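Local coordinates for protein discoidin-2 (Dictyostelium discoideum, PDB 2VM9) that binds galactose and N-acetylgalactosamine as a trimeric lectin, and may take part in spore coat formation, at residues R45-S53 with Q79-W87; H211-K222 with L233-V243. All coordinates share one frame; numbering follows the deposited sequence.

Interaction 1. Residues R45-S53 with Q79-W87; sequences RFDGSESWS and QGRGDHDQW. With CA (calcium ion), chain B; PO4 (phosphate ion), chain G.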
loop_
_atom_site.group_PDB
_atom_site.type_symbol
_atom_site.label_atom_id
_atom_site.label_comp_id
_atom_site.label_asym_id
_atom_site.label_seq_id
_atom_site.Cartn_x
_atom_site.Cartn_y
_atom_site.Cartn_z
ATOM N N ARG A 45 -28.171 12.840 29.519
ATOM C CA ARG A 45 -27.907 11.548 28.911
ATOM C C ARG A 45 -26.411 11.430 28.662
ATOM O O ARG A 45 -25.728 12.437 28.477
ATOM C CB ARG A 45 -28.684 11.382 27.592
ATOM C CG ARG A 45 -28.291 12.377 26.477
ATOM C CD ARG A 45 -29.132 12.133 25.188
ATOM N NE ARG A 45 -28.935 13.233 24.246
ATOM C CZ ARG A 45 -28.014 13.227 23.277
ATOM N NH1 ARG A 45 -27.225 12.172 23.124
ATOM N NH2 ARG A 45 -27.884 14.278 22.471
ATOM N N PHE A 46 -25.919 10.201 28.664
ATOM C CA PHE A 46 -24.500 9.941 28.464
ATOM C C PHE A 46 -24.309 9.343 27.073
ATOM O O PHE A 46 -24.774 8.240 26.793
ATOM C CB PHE A 46 -23.999 8.971 29.533
ATOM C CG PHE A 46 -22.522 8.753 29.493
ATOM C CD1 PHE A 46 -21.663 9.811 29.737
ATOM C CD2 PHE A 46 -21.991 7.497 29.190
ATOM C CE1 PHE A 46 -20.288 9.644 29.683
ATOM C CE2 PHE A 46 -20.608 7.325 29.142
ATOM C CZ PHE A 46 -19.765 8.385 29.392
ATOM N N ASP A 47 -23.635 10.092 26.207
ATOM C CA ASP A 47 -23.387 9.639 24.845
ATOM C C ASP A 47 -21.934 9.164 24.648
ATOM O O ASP A 47 -21.495 8.910 23.514
ATOM C CB ASP A 47 -23.764 10.708 23.819
ATOM C CG ASP A 47 -23.084 12.073 24.059
ATOM O OD1 ASP A 47 -22.524 12.299 25.153
ATOM O OD2 ASP A 47 -23.154 12.930 23.145
ATOM N N GLY A 48 -21.214 9.035 25.753
ATOM C CA GLY A 48 -19.833 8.577 25.735
ATOM C C GLY A 48 -18.895 9.610 26.331
ATOM O O GLY A 48 -19.190 10.814 26.329
ATOM N N SER A 49 -17.758 9.135 26.856
ATOM C CA SER A 49 -16.738 10.031 27.380
ATOM C C SER A 49 -16.091 10.757 26.211
ATOM O O SER A 49 -15.940 10.199 25.090
ATOM C CB SER A 49 -15.675 9.226 28.115
ATOM O OG SER A 49 -15.175 8.174 27.309
ATOM N N GLU A 50 -15.691 11.989 26.471
ATOM C CA GLU A 50 -14.884 12.733 25.507
ATOM C C GLU A 50 -13.412 12.340 25.701
ATOM O O GLU A 50 -12.550 13.157 26.094
ATOM C CB GLU A 50 -15.133 14.230 25.695
ATOM C CG GLU A 50 -16.591 14.581 25.324
ATOM C CD GLU A 50 -16.937 16.037 25.570
ATOM O OE1 GLU A 50 -16.253 16.676 26.374
ATOM O OE2 GLU A 50 -17.899 16.519 24.957
ATOM N N SER A 51 -13.141 11.053 25.491
ATOM C CA SER A 51 -11.820 10.456 25.694
ATOM C C SER A 51 -11.939 8.957 25.416
ATOM O O SER A 51 -13.027 8.382 25.492
ATOM C CB SER A 51 -11.335 10.600 27.166
ATOM O OG SER A 51 -12.237 9.908 28.077
ATOM N N TRP A 52 -10.807 8.318 25.152
ATOM C CA TRP A 52 -10.714 6.891 25.496
ATOM C C TRP A 52 -10.469 6.859 27.010
ATOM O O TRP A 52 -9.662 7.656 27.527
ATOM C CB TRP A 52 -9.515 6.248 24.804
ATOM C CG TRP A 52 -9.108 4.939 25.453
ATOM C CD1 TRP A 52 -9.858 3.788 25.517
ATOM C CD2 TRP A 52 -7.863 4.649 26.098
ATOM N NE1 TRP A 52 -9.151 2.804 26.165
ATOM C CE2 TRP A 52 -7.930 3.296 26.546
ATOM C CE3 TRP A 52 -6.702 5.393 26.353
ATOM C CZ2 TRP A 52 -6.868 2.665 27.216
ATOM C CZ3 TRP A 52 -5.636 4.764 27.044
ATOM C CH2 TRP A 52 -5.729 3.420 27.454
ATOM N N SER A 53 -11.121 5.938 27.719
ATOM C CA SER A 53 -10.775 5.718 29.144
ATOM C C SER A 53 -10.567 4.219 29.366
ATOM O O SER A 53 -11.449 3.412 28.993
ATOM C CB SER A 53 -11.891 6.225 30.067
ATOM O OG SER A 53 -12.140 7.616 29.882
ATOM N N GLN A 79 -4.250 15.115 24.967
ATOM C CA GLN A 79 -5.164 15.981 25.640
ATOM C C GLN A 79 -5.836 15.106 26.693
ATOM O O GLN A 79 -5.897 13.871 26.578
ATOM C CB GLN A 79 -6.140 16.468 24.574
ATOM C CG GLN A 79 -7.082 17.531 24.915
ATOM C CD GLN A 79 -7.888 17.895 23.668
ATOM O OE1 GLN A 79 -8.229 17.013 22.867
ATOM N NE2 GLN A 79 -8.199 19.174 23.500
ATOM N N GLY A 80 -6.348 15.737 27.734
ATOM C CA GLY A 80 -7.118 14.989 28.698
ATOM C C GLY A 80 -8.553 14.752 28.214
ATOM O O GLY A 80 -8.902 14.919 27.023
ATOM N N ARG A 81 -9.364 14.335 29.162
ATOM C CA ARG A 81 -10.771 14.020 28.902
ATOM C C ARG A 81 -11.620 15.277 28.906
ATOM O O ARG A 81 -11.515 16.102 29.829
ATOM C CB ARG A 81 -11.273 13.033 29.971
ATOM C CG ARG A 81 -12.749 12.730 29.867
ATOM C CD ARG A 81 -13.158 11.541 30.756
ATOM N NE ARG A 81 -14.604 11.403 30.682
ATOM C CZ ARG A 81 -15.318 10.480 31.305
ATOM N NH1 ARG A 81 -14.711 9.559 32.061
ATOM N NH2 ARG A 81 -16.650 10.473 31.151
ATOM N N GLY A 82 -12.497 15.424 27.912
ATOM C CA GLY A 82 -13.274 16.679 27.808
ATOM C C GLY A 82 -14.327 16.924 28.888
ATOM O O GLY A 82 -14.551 18.079 29.278
ATOM N N ASP A 83 -14.944 15.862 29.407
ATOM C CA ASP A 83 -16.157 15.971 30.218
ATOM C C ASP A 83 -15.982 15.613 31.709
ATOM O O ASP A 83 -16.951 15.681 32.485
ATOM C CB ASP A 83 -17.277 15.115 29.611
ATOM C CG ASP A 83 -16.921 13.640 29.530
ATOM O OD1 ASP A 83 -15.844 13.295 28.991
ATOM O OD2 ASP A 83 -17.724 12.834 30.010
ATOM N N HIS A 84 -14.771 15.226 32.106
ATOM C CA HIS A 84 -14.462 14.948 33.536
ATOM C C HIS A 84 -12.981 15.192 33.791
ATOM O O HIS A 84 -12.206 15.214 32.852
ATOM C CB HIS A 84 -14.850 13.536 33.951
ATOM C CG HIS A 84 -16.314 13.390 34.176
ATOM N ND1 HIS A 84 -16.992 14.151 35.110
ATOM C CD2 HIS A 84 -17.251 12.641 33.547
ATOM C CE1 HIS A 84 -18.281 13.844 35.068
ATOM N NE2 HIS A 84 -18.463 12.939 34.121
ATOM N N ASP A 85 -12.613 15.371 35.057
ATOM C CA ASP A 85 -11.246 15.746 35.420
ATOM C C ASP A 85 -10.331 14.522 35.433
ATOM O O ASP A 85 -9.906 14.058 36.494
ATOM C CB ASP A 85 -11.238 16.413 36.804
ATOM C CG ASP A 85 -11.874 17.788 36.800
ATOM O OD1 ASP A 85 -12.085 18.394 35.723
ATOM O OD2 ASP A 85 -12.103 18.297 37.900
ATOM N N GLN A 86 -10.044 14.006 34.240
ATOM C CA GLN A 86 -9.158 12.845 34.091
ATOM C C GLN A 86 -8.232 13.158 32.953
ATOM O O GLN A 86 -8.672 13.706 31.926
ATOM C CB GLN A 86 -9.958 11.597 33.719
ATOM C CG GLN A 86 -10.960 11.206 34.781
ATOM C CD GLN A 86 -11.993 10.207 34.287
ATOM O OE1 GLN A 86 -11.999 9.786 33.114
ATOM N NE2 GLN A 86 -12.876 9.818 35.194
ATOM N N TRP A 87 -6.952 12.827 33.109
ATOM C CA TRP A 87 -5.981 13.079 32.044
ATOM C C TRP A 87 -4.705 12.276 32.310
ATOM O O TRP A 87 -4.383 11.960 33.464
ATOM C CB TRP A 87 -5.647 14.592 31.874
ATOM C CG TRP A 87 -5.294 15.339 33.145
ATOM C CD1 TRP A 87 -4.063 15.393 33.764
ATOM C CD2 TRP A 87 -6.170 16.169 33.909
ATOM N NE1 TRP A 87 -4.124 16.230 34.871
ATOM C CE2 TRP A 87 -5.411 16.705 34.988
ATOM C CE3 TRP A 87 -7.541 16.517 33.785
ATOM C CZ2 TRP A 87 -5.982 17.551 35.964
ATOM C CZ3 TRP A 87 -8.099 17.397 34.736
ATOM C CH2 TRP A 87 -7.307 17.899 35.810
HETATM CA CA CA B . -21.733 14.304 26.368
HETATM P P PO4 G . -18.408 8.233 33.371
HETATM O O1 PO4 G . -18.059 8.345 34.846
HETATM O O2 PO4 G . -17.223 8.134 32.586
HETATM O O3 PO4 G . -19.203 9.468 33.004
HETATM O O4 PO4 G . -19.342 7.061 33.188
HETATM O O HOH W 1 -24.489 14.176 26.687
HETATM O O HOH W 2 -20.920 12.518 27.793
HETATM O O HOH W 3 -19.913 15.621 26.878
HETATM O O HOH W 4 -22.222 14.907 28.742
#
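Asp83 meets the backbone of Glu50 while held by Arg81. Glu50 N donates to Asp83 OD1 at 2.8 Å, coming from above the carboxylate plane. Arg81 NE reaches the same oxygen from the opposite face. Arg81 NH2 meets Asp83 OD2 on the syn side but tilted out of the carboxylate plane. The guanidinium thus grips the carboxylate side-on in a two-nitrogen salt bridge. Arg81 has CG anti to its backbone N (chi1 175°) and stays extended to NE. Its chain runs alongside Ser51, with Arg81 CD 3.3 Å from Ser51 OG. Ser49 CB lies over one guanidinium face, toward its rim, 3.4 Å from Arg81 CZ, and His84 CD2 lies toward the rim of the other. Arg81 NH1 also donates to Gln86 OE1, itself bonded to Ser146. At the guanidinium edge, O2 of a phosphate ion, probably from the crystallisation liquor, accepts hydrogen bonds from Arg81 NH1 and NH2. Phe46 comes to that edge: its ring plane is 51° from the guanidinium, and Phe46 CE1 is 4.0 Å from Arg81 NH2. Gly82 N donates to Glu50 O at 2.9 Å. Glu50 OE2 forms a salt bridge with Lys41. Asp47 OD1 binds calcium at 2.5 Å, with Asn39, Ser40 and four waters completing the site. Three of these waters also donate, to Arg45 O, Gly48 O and, weakly, Glu50 OE2. The 79-87 loop of the F5/8 type C beta-sandwich thus joins the calcium loop. In this predicted Arg81-Gly82-Asp83 cell attachment motif, donors on opposite faces hold the carboxylate in place, and Asp83 and the phosphate probably balance the buried arginine's charge.

Interaction 2. Residues H211-K222 with L233-V243; sequences HTDNGQMRWEGK and LTFITWGNNAV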
loop_
_atom_site.group_PDB
_atom_site.type_symbol
_atom_site.label_atom_id
_atom_site.label_comp_id
_atom_site.label_asym_id
_atom_site.label_seq_id
_atom_site.Cartn_x
_atom_site.Cartn_y
_atom_site.Cartn_z
ATOM N N HIS A 211 24.926 -2.437 -38.489
ATOM C CA HIS A 211 26.182 -2.176 -39.140
ATOM C C HIS A 211 26.560 -0.731 -38.880
ATOM O O HIS A 211 25.704 0.166 -38.885
ATOM C CB HIS A 211 26.051 -2.423 -40.657
ATOM C CG HIS A 211 27.333 -2.869 -41.284
ATOM N ND1 HIS A 211 27.701 -4.200 -41.345
ATOM C CD2 HIS A 211 28.351 -2.167 -41.841
ATOM C CE1 HIS A 211 28.886 -4.299 -41.928
ATOM N NE2 HIS A 211 29.306 -3.081 -42.232
ATOM N N THR A 212 27.847 -0.495 -38.631
ATOM C CA THR A 212 28.321 0.878 -38.556
ATOM C C THR A 212 28.292 1.493 -39.963
ATOM O O THR A 212 28.247 0.769 -40.980
ATOM C CB THR A 212 29.725 0.969 -37.937
ATOM O OG1 THR A 212 30.666 0.214 -38.734
ATOM C CG2 THR A 212 29.677 0.458 -36.426
ATOM N N ASP A 213 28.307 2.817 -40.001
ATOM C CA ASP A 213 28.372 3.593 -41.244
ATOM C C ASP A 213 29.797 4.142 -41.284
ATOM O O ASP A 213 30.108 5.167 -40.644
ATOM C CB ASP A 213 27.347 4.735 -41.173
ATOM C CG ASP A 213 27.437 5.699 -42.356
ATOM O OD1 ASP A 213 28.094 5.313 -43.337
ATOM O OD2 ASP A 213 26.789 6.789 -42.305
ATOM N N ASN A 214 30.668 3.421 -42.005
ATOM C CA ASN A 214 32.091 3.668 -41.961
ATOM C C ASN A 214 32.551 3.922 -40.521
ATOM O O ASN A 214 33.205 4.919 -40.230
ATOM C CB ASN A 214 32.449 4.843 -42.876
ATOM C CG ASN A 214 32.285 4.486 -44.345
ATOM O OD1 ASN A 214 31.679 5.233 -45.124
ATOM N ND2 ASN A 214 32.795 3.360 -44.716
ATOM N N GLY A 215 32.190 3.004 -39.634
ATOM C CA GLY A 215 32.667 3.098 -38.244
ATOM C C GLY A 215 31.774 3.839 -37.262
ATOM O O GLY A 215 31.948 3.671 -36.038
ATOM N N GLN A 216 30.834 4.654 -37.760
ATOM C CA GLN A 216 29.898 5.360 -36.850
ATOM C C GLN A 216 28.658 4.486 -36.583
ATOM O O GLN A 216 27.973 4.048 -37.527
ATOM C CB GLN A 216 29.446 6.703 -37.425
ATOM C CG GLN A 216 28.757 7.570 -36.353
ATOM C CD GLN A 216 29.777 8.230 -35.382
ATOM O OE1 GLN A 216 30.976 8.234 -35.646
ATOM N NE2 GLN A 216 29.280 8.810 -34.281
ATOM N N MET A 217 28.399 4.219 -35.308
ATOM C CA MET A 217 27.159 3.521 -34.894
ATOM C C MET A 217 26.131 4.572 -34.529
ATOM O O MET A 217 26.431 5.490 -33.766
ATOM C CB MET A 217 27.417 2.641 -33.674
ATOM C CG MET A 217 26.166 1.871 -33.173
ATOM S SD MET A 217 25.478 0.834 -34.469
ATOM C CE MET A 217 26.575 -0.605 -34.374
ATOM N N ARG A 218 24.908 4.410 -35.042
ATOM C CA ARG A 218 23.817 5.355 -34.774
ATOM C C ARG A 218 22.542 4.534 -34.598
ATOM O O ARG A 218 22.055 3.898 -35.542
ATOM C CB ARG A 218 23.627 6.343 -35.942
ATOM C CG ARG A 218 24.868 7.181 -36.326
ATOM C CD ARG A 218 24.530 8.080 -37.504
ATOM N NE ARG A 218 25.706 8.819 -37.944
ATOM C CZ ARG A 218 26.469 8.455 -38.966
ATOM N NH1 ARG A 218 26.186 7.366 -39.671
ATOM N NH2 ARG A 218 27.487 9.242 -39.322
ATOM N N TRP A 219 22.044 4.483 -33.375
ATOM C CA TRP A 219 20.732 3.910 -33.155
ATOM C C TRP A 219 20.067 4.626 -31.985
ATOM O O TRP A 219 20.734 5.131 -31.086
ATOM C CB TRP A 219 20.775 2.392 -32.958
ATOM C CG TRP A 219 21.607 1.882 -31.810
ATOM C CD1 TRP A 219 22.856 1.299 -31.879
ATOM C CD2 TRP A 219 21.229 1.842 -30.440
ATOM N NE1 TRP A 219 23.288 0.936 -30.622
ATOM C CE2 TRP A 219 22.302 1.250 -29.720
ATOM C CE3 TRP A 219 20.070 2.233 -29.744
ATOM C CZ2 TRP A 219 22.270 1.065 -28.329
ATOM C CZ3 TRP A 219 20.031 2.043 -28.337
ATOM C CH2 TRP A 219 21.126 1.464 -27.658
ATOM N N GLU A 220 18.750 4.671 -32.003
ATOM C CA GLU A 220 18.039 5.284 -30.878
ATOM C C GLU A 220 16.648 4.634 -30.795
ATOM O O GLU A 220 16.093 4.213 -31.815
ATOM C CB GLU A 220 17.933 6.805 -31.057
ATOM C CG GLU A 220 17.188 7.538 -29.928
ATOM C CD GLU A 220 17.289 9.054 -29.988
ATOM O OE1 GLU A 220 17.746 9.605 -31.022
ATOM O OE2 GLU A 220 16.928 9.695 -28.960
ATOM N N GLY A 221 16.102 4.587 -29.589
ATOM C CA GLY A 221 14.699 4.228 -29.388
ATOM C C GLY A 221 14.073 5.343 -28.572
ATOM O O GLY A 221 14.744 5.952 -27.706
ATOM N N LYS A 222 12.793 5.614 -28.853
ATOM C CA LYS A 222 11.999 6.567 -28.085
ATOM C C LYS A 222 10.624 5.933 -27.859
ATOM O O LYS A 222 10.049 5.330 -28.780
ATOM C CB LYS A 222 11.780 7.865 -28.869
ATOM C CG LYS A 222 12.978 8.765 -28.976
ATOM C CD LYS A 222 12.625 10.044 -29.749
ATOM C CE LYS A 222 13.904 10.852 -29.992
ATOM N NZ LYS A 222 13.622 12.087 -30.788
ATOM N N LEU A 233 6.930 2.462 -29.748
ATOM C CA LEU A 233 8.402 2.462 -29.683
ATOM C C LEU A 233 8.862 2.874 -31.073
ATOM O O LEU A 233 8.653 2.136 -32.047
ATOM C CB LEU A 233 8.921 1.079 -29.343
ATOM C CG LEU A 233 10.368 0.990 -28.787
ATOM C CD1 LEU A 233 11.331 1.896 -29.527
ATOM C CD2 LEU A 233 10.425 1.289 -27.314
ATOM N N THR A 234 9.423 4.075 -31.171
ATOM C CA THR A 234 9.938 4.538 -32.431
ATOM C C THR A 234 11.425 4.157 -32.455
ATOM O O THR A 234 12.175 4.588 -31.574
ATOM C CB THR A 234 9.742 6.051 -32.582
ATOM O OG1 THR A 234 8.329 6.353 -32.532
ATOM C CG2 THR A 234 10.327 6.515 -33.921
ATOM N N PHE A 235 11.798 3.318 -33.430
ATOM C CA PHE A 235 13.186 2.890 -33.610
ATOM C C PHE A 235 13.757 3.830 -34.648
ATOM O O PHE A 235 13.113 4.093 -35.669
ATOM C CB PHE A 235 13.249 1.457 -34.118
ATOM C CG PHE A 235 12.791 0.437 -33.105
ATOM C CD1 PHE A 235 13.722 -0.230 -32.326
ATOM C CD2 PHE A 235 11.433 0.135 -32.958
ATOM C CE1 PHE A 235 13.322 -1.190 -31.401
ATOM C CE2 PHE A 235 11.009 -0.809 -32.009
ATOM C CZ PHE A 235 11.960 -1.484 -31.228
ATOM N N ILE A 236 14.970 4.310 -34.408
ATOM C CA ILE A 236 15.510 5.380 -35.226
ATOM C C ILE A 236 16.951 5.062 -35.614
ATOM O O ILE A 236 17.737 4.621 -34.764
ATOM C CB ILE A 236 15.507 6.685 -34.390
ATOM C CG1 ILE A 236 14.086 6.999 -33.886
ATOM C CG2 ILE A 236 16.154 7.835 -35.171
ATOM C CD1 ILE A 236 14.059 8.045 -32.795
ATOM N N THR A 237 17.289 5.288 -36.883
ATOM C CA THR A 237 18.686 5.407 -37.259
ATOM C C THR A 237 18.832 6.594 -38.216
ATOM O O THR A 237 17.848 7.190 -38.637
ATOM C CB THR A 237 19.252 4.061 -37.845
ATOM O OG1 THR A 237 20.684 4.139 -37.904
ATOM C CG2 THR A 237 18.684 3.762 -39.248
ATOM N N TRP A 238 20.067 6.941 -38.546
ATOM C CA TRP A 238 20.302 8.081 -39.426
ATOM C C TRP A 238 21.686 7.898 -40.016
ATOM O O TRP A 238 22.243 6.779 -39.959
ATOM C CB TRP A 238 20.055 9.437 -38.717
ATOM C CG TRP A 238 20.964 9.746 -37.527
ATOM C CD1 TRP A 238 21.986 10.643 -37.506
ATOM C CD2 TRP A 238 20.904 9.170 -36.206
ATOM N NE1 TRP A 238 22.577 10.673 -36.260
ATOM C CE2 TRP A 238 21.932 9.776 -35.443
ATOM C CE3 TRP A 238 20.084 8.206 -35.595
ATOM C CZ2 TRP A 238 22.183 9.425 -34.106
ATOM C CZ3 TRP A 238 20.313 7.866 -34.260
ATOM C CH2 TRP A 238 21.371 8.476 -33.524
ATOM N N GLY A 239 22.232 8.930 -40.653
ATOM C CA GLY A 239 23.367 8.675 -41.554
ATOM C C GLY A 239 23.024 7.510 -42.478
ATOM O O GLY A 239 21.868 7.359 -42.890
ATOM N N ASN A 240 24.009 6.674 -42.802
ATOM C CA ASN A 240 23.775 5.501 -43.646
ATOM C C ASN A 240 23.780 4.139 -42.922
ATOM O O ASN A 240 23.902 3.089 -43.552
ATOM C CB ASN A 240 24.750 5.490 -44.837
ATOM C CG ASN A 240 24.534 6.668 -45.762
ATOM O OD1 ASN A 240 23.427 7.156 -45.908
ATOM N ND2 ASN A 240 25.610 7.154 -46.357
ATOM N N ASN A 241 23.561 4.146 -41.607
ATOM C CA ASN A 241 23.587 2.891 -40.871
ATOM C C ASN A 241 22.507 1.940 -41.315
ATOM O O ASN A 241 21.357 2.339 -41.452
ATOM C CB ASN A 241 23.402 3.143 -39.379
ATOM C CG ASN A 241 24.595 3.841 -38.773
ATOM O OD1 ASN A 241 24.751 5.049 -38.914
ATOM N ND2 ASN A 241 25.422 3.080 -38.072
ATOM N N ALA A 242 22.895 0.686 -41.498
ATOM C CA ALA A 242 21.955 -0.406 -41.771
ATOM C C ALA A 242 21.722 -1.100 -40.431
ATOM O O ALA A 242 22.615 -1.775 -39.898
ATOM C CB ALA A 242 22.565 -1.369 -42.789
ATOM N N VAL A 243 20.527 -0.929 -39.873
ATOM C CA VAL A 243 20.196 -1.576 -38.590
ATOM C C VAL A 243 19.356 -2.817 -38.885
ATOM O O VAL A 243 18.290 -2.706 -39.486
ATOM C CB VAL A 243 19.412 -0.624 -37.659
ATOM C CG1 VAL A 243 18.902 -1.376 -36.403
ATOM C CG2 VAL A 243 20.276 0.602 -37.289
HETATM O O HOH W 5 25.750 0.593 -42.378
HETATM O O HOH W 6 28.294 6.632 -45.589
#
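His211 N donates to Ala242 O at 2.8 Å where two turns of the H-type lectin domain come together. They lie at the end of an antiparallel hairpin formed by strands 216-224 and 230-237. His211 O accepts from Asn241 ND2 on a lone pair. Thr212 O is linked to Ala242 N through a water. Asp213 starts a type I' turn that ends at Gln216. Its CG is anti to the backbone N (chi1 174°), which brings OD2 to the facing type II' turn, Trp238 to Asn241. There Asn240 N donates to Asp213 OD2 at 2.8 Å from above the carboxylate plane. Asp213 OD1 and Asn240 ND2 share a second water, and Asn240 OD1 is hydrogen-bonded to Thr180. Gln216 O accepts from Asp213 N and from Asn241 ND2. The Gln216 side chain bonds to His211 and Asp209 of the third subunit, into which residues 216-220 extend the sheet. That Asp209, a carbohydrate-binding residue, also packs on Trp238, consistent with a sugar site at the subunit interface. Arg218 and Trp238 bind carbohydrate too. The Arg218 chain lies over one face of Trp238: Arg218 CD makes a CH-pi contact 3.6 Å from the centroid of the five-membered ring, 14° off the normal. Arg218 crosses Asn241 at about a right angle. Its NH1 bonds Asn241 OD1 at 2.8 Å and forms a salt bridge with Asp213 OD2 on the anti side. Thr237 OG1 donates to Arg218 O. Trp219 turns into the core, against Leu246 and Phe248. Glu220 and Lys222 form hydrogen-bonded pairs with Ile236 and Thr234. Between them, Gly221 faces Phe235 in a non-hydrogen-bonded pair. Lys222 CD ends 3.9 Å from Ile236 CD1.

How the interactions relate
From the N terminus, the chain enters the beta-sandwich. Interaction 1 closes a loop there: the 25 residues between its segments include strand 63-67 and nearly all of strand 70-79, and the contact joins the calcium region to the loop leading into strand 87-96. The chain then completes the sandwich and passes through the linker, residues 156-162, to the lectin-like region. Interaction 2 closes a shorter loop, the 10 residues at the closed end of the hairpin. It joins two neighbouring strands and the turns at its open end. The two loops follow in series, without nesting or crossing. The centres of interaction 1 and interaction 2 are about 75 Å apart. Both contacts touch the second subunit.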